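Local coordinates for ribosomal protein S2-related protein (Deinococcus radiodurans, PDB 2JH3), which binds a [4Fe-4S] cluster and may insert ferrous iron into sirohydrochlorin, at residues P53-V58 / P85-L90. Sequence-based numbering, arbitrary orientation.
Sequences PGLRQV and PRELGL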
ATOM      1  N   PRO A  53     -11.237 -16.470  -2.877  1.00 23.70           N
ATOM      2  CA  PRO A  53     -11.941 -16.597  -4.152  1.00 24.29           C
ATOM      3  C   PRO A  53     -13.344 -16.097  -4.005  1.00 24.92           C
ATOM      4  O   PRO A  53     -14.004 -16.471  -3.017  1.00 24.46           O
ATOM      5  CB  PRO A  53     -12.015 -18.125  -4.400  1.00 24.45           C
ATOM      6  CG  PRO A  53     -11.151 -18.779  -3.404  1.00 25.77           C
ATOM      7  CD  PRO A  53     -10.864 -17.775  -2.310  1.00 24.66           C
ATOM      8  N   GLY A  54     -13.777 -15.261  -4.915  1.00 23.68           N
ATOM      9  CA  GLY A  54     -15.039 -14.575  -4.794  1.00 24.41           C
ATOM     10  C   GLY A  54     -16.129 -15.376  -5.506  1.00 25.53           C
ATOM     11  O   GLY A  54     -15.850 -16.304  -6.280  1.00 24.76           O
ATOM     12  N   LEU A  55     -17.383 -15.008  -5.241  1.00 26.48           N
ATOM     13  CA  LEU A  55     -18.541 -15.667  -5.881  1.00 25.06           C
ATOM     14  C   LEU A  55     -18.548 -15.548  -7.410  1.00 25.31           C
ATOM     15  O   LEU A  55     -19.053 -16.438  -8.112  1.00 24.20           O
ATOM     16  CB  LEU A  55     -19.856 -15.091  -5.335  1.00 24.96           C
ATOM     17  CG  LEU A  55     -20.057 -15.269  -3.808  1.00 27.54           C
ATOM     18  CD1 LEU A  55     -21.346 -14.554  -3.394  1.00 29.10           C
ATOM     19  CD2 LEU A  55     -20.040 -16.706  -3.427  1.00 30.32           C
ATOM     20  N   ARG A  56     -18.014 -14.442  -7.913  1.00 25.50           N
ATOM     21  CA  ARG A  56     -17.873 -14.229  -9.356  1.00 25.73           C
ATOM     22  C   ARG A  56     -16.762 -15.032  -9.995  1.00 25.04           C
ATOM     23  O   ARG A  56     -16.673 -15.082 -11.222  1.00 25.57           O
ATOM     24  CB  ARG A  56     -17.635 -12.725  -9.661  1.00 26.97           C
ATOM     25  CG  ARG A  56     -18.707 -11.746  -9.042  1.00 28.35           C
ATOM     26  CD  ARG A  56     -20.098 -11.928  -9.701  1.00 28.42           C
ATOM     27  NE  ARG A  56     -20.131 -11.491 -11.094  1.00 27.67           N
ATOM     28  CZ  ARG A  56     -21.170 -11.536 -11.910  1.00 28.00           C
ATOM     29  NH1 ARG A  56     -22.281 -12.132 -11.540  1.00 29.50           N
ATOM     30  NH2 ARG A  56     -21.089 -11.002 -13.113  1.00 23.76           N
ATOM     31  N   GLN A  57     -15.885 -15.598  -9.186  1.00 24.96           N
ATOM     32  CA  GLN A  57     -14.685 -16.273  -9.654  1.00 25.88           C
ATOM     33  C   GLN A  57     -14.829 -17.772  -9.504  1.00 25.71           C
ATOM     34  O   GLN A  57     -14.318 -18.547 -10.295  1.00 24.93           O
ATOM     35  CB  GLN A  57     -13.498 -15.803  -8.780  1.00 25.52           C
ATOM     36  CG  GLN A  57     -13.277 -14.301  -8.765  1.00 26.58           C
ATOM     37  CD  GLN A  57     -12.017 -13.988  -7.958  1.00 29.28           C
ATOM     38  OE1 GLN A  57     -11.813 -14.577  -6.870  1.00 26.44           O
ATOM     39  NE2 GLN A  57     -11.111 -13.196  -8.537  1.00 24.35           N
ATOM     40  N   VAL A  58     -15.487 -18.208  -8.434  1.00 26.15           N
ATOM     41  CA  VAL A  58     -15.378 -19.617  -8.003  1.00 26.88           C
ATOM     42  C   VAL A  58     -15.772 -20.648  -9.086  1.00 26.85           C
ATOM     43  O   VAL A  58     -15.085 -21.640  -9.246  1.00 25.61           O
ATOM     44  CB  VAL A  58     -16.130 -19.887  -6.671  1.00 28.45           C
ATOM     45  CG1 VAL A  58     -17.631 -19.854  -6.874  1.00 30.44           C
ATOM     46  CG2 VAL A  58     -15.612 -21.183  -6.080  1.00 27.33           C
ATOM     47  N   PRO A  85     -27.088 -16.425  -4.829  1.00 22.92           N
ATOM     48  CA  PRO A  85     -27.548 -16.805  -6.159  1.00 24.54           C
ATOM     49  C   PRO A  85     -27.355 -15.713  -7.214  1.00 25.52           C
ATOM     50  O   PRO A  85     -26.894 -16.003  -8.293  1.00 24.76           O
ATOM     51  CB  PRO A  85     -29.031 -17.143  -5.938  1.00 23.50           C
ATOM     52  CG  PRO A  85     -29.119 -17.481  -4.570  1.00 23.31           C
ATOM     53  CD  PRO A  85     -28.182 -16.575  -3.848  1.00 22.23           C
ATOM     54  N   ARG A  86     -27.604 -14.471  -6.866  1.00 26.49           N
ATOM     55  CA  ARG A  86     -27.373 -13.317  -7.759  1.00 28.40           C
ATOM     56  C   ARG A  86     -25.896 -13.139  -8.138  1.00 28.48           C
ATOM     57  O   ARG A  86     -25.591 -12.854  -9.254  1.00 29.25           O
ATOM     58  CB  ARG A  86     -27.803 -12.095  -7.004  1.00 29.10           C
ATOM     59  CG  ARG A  86     -27.958 -10.845  -7.689  1.00 31.81           C
ATOM     60  CD  ARG A  86     -28.412  -9.858  -6.575  1.00 33.65           C
ATOM     61  NE  ARG A  86     -27.230  -9.433  -5.857  1.00 37.99           N
ATOM     62  CZ  ARG A  86     -27.134  -8.767  -4.711  1.00 35.29           C
ATOM     63  NH1 ARG A  86     -28.188  -8.433  -3.955  1.00 33.62           N
ATOM     64  NH2 ARG A  86     -25.865  -8.454  -4.332  1.00 37.15           N
ATOM     65  N   GLU A  87     -24.984 -13.270  -7.181  1.00 27.61           N
ATOM     66  CA  GLU A  87     -23.579 -13.102  -7.476  1.00 28.42           C
ATOM     67  C   GLU A  87     -23.017 -14.315  -8.240  1.00 29.16           C
ATOM     68  O   GLU A  87     -22.228 -14.183  -9.199  1.00 25.80           O
ATOM     69  CB  GLU A  87     -22.840 -12.874  -6.190  1.00 28.53           C
ATOM     70  CG  GLU A  87     -23.252 -11.571  -5.490  1.00 29.95           C
ATOM     71  CD  GLU A  87     -22.833 -10.330  -6.318  1.00 34.51           C
ATOM     72  OE1 GLU A  87     -21.616 -10.155  -6.572  1.00 35.10           O
ATOM     73  OE2 GLU A  87     -23.700  -9.539  -6.703  1.00 36.94           O
ATOM     74  N   LEU A  88     -23.477 -15.491  -7.853  1.00 28.99           N
ATOM     75  CA  LEU A  88     -23.115 -16.692  -8.578  1.00 30.13           C
ATOM     76  C   LEU A  88     -23.700 -16.722  -9.967  1.00 30.53           C
ATOM     77  O   LEU A  88     -23.233 -17.495 -10.785  1.00 30.97           O
ATOM     78  CB  LEU A  88     -23.578 -17.937  -7.828  1.00 29.46           C
ATOM     79  CG  LEU A  88     -22.761 -18.717  -6.816  1.00 31.76           C
ATOM     80  CD1 LEU A  88     -21.231 -18.634  -6.842  1.00 34.67           C
ATOM     81  CD2 LEU A  88     -23.291 -18.631  -5.377  1.00 28.68           C
ATOM     82  N   GLY A  89     -24.757 -15.953 -10.231  1.00 31.43           N
ATOM     83  CA  GLY A  89     -25.402 -15.959 -11.553  1.00 31.32           C
ATOM     84  C   GLY A  89     -26.393 -17.078 -11.763  1.00 32.39           C
ATOM     85  O   GLY A  89     -26.550 -17.584 -12.884  1.00 29.86           O
ATOM     86  N   LEU A  90     -27.077 -17.487 -10.690  1.00 32.60           N
ATOM     87  CA  LEU A  90     -27.925 -18.690 -10.754  1.00 33.13           C
ATOM     88  C   LEU A  90     -29.325 -18.458 -11.283  1.00 33.78           C
ATOM     89  O   LEU A  90     -30.001 -19.440 -11.641  1.00 35.30           O
ATOM     90  CB  LEU A  90     -28.015 -19.380  -9.373  1.00 32.46           C
ATOM     91  CG  LEU A  90     -26.686 -19.886  -8.890  1.00 31.97           C
ATOM     92  CD1 LEU A  90     -26.879 -20.590  -7.574  1.00 33.43           C
ATOM     93  CD2 LEU A  90     -26.058 -20.809  -9.955  1.00 31.81           C
TER
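Arg-56, in the loop after strand 43-48, reaches across to the last turn of helix 78-88. From CB, chi1 sets CG beside the backbone N, near Glu-87 OE1, and bends at chi2 (-67°) and chi3 (-68°) carry CD and NE round to the helix end. CD comes within 3.1 Å of Glu-87 O. NE forms a salt bridge with Glu-452, and NH1 donates to Glu-87 O at 3.1 Å; that oxygen lies near the guanidinium plane, whereas NH1 sits above the carbonyl plane. NH2 has the like-charged Arg-398 NH1 close by. A long, multiply donating side chain suits this place, serving a helix-end carbonyl and a carboxylate together. An alanine here would lose both bonds and would probably loosen the loop's ties to the helix end and to the cluster region. Leu-55 lays CD1 on Glu-87 CB at 3.6 Å, crossing the methylene stem at about a right angle, while the carboxylate is salt-bridged to Arg-398 and, weakly, to Arg-86. The Leu-88 methyl CD1 lies against Leu-55 O (3.3 Å) and Val-58 CG1; Leu-55 and Val-58 also pack on strand 5-10. Gly-89 closes the helix in a Schellman motif, its positive phi favouring glycine. Apolar packing thus joins loop and helix within the chelatase-like domain, and charge links the loop to Glu-452, between cluster ligands Cys-450 and Cys-454.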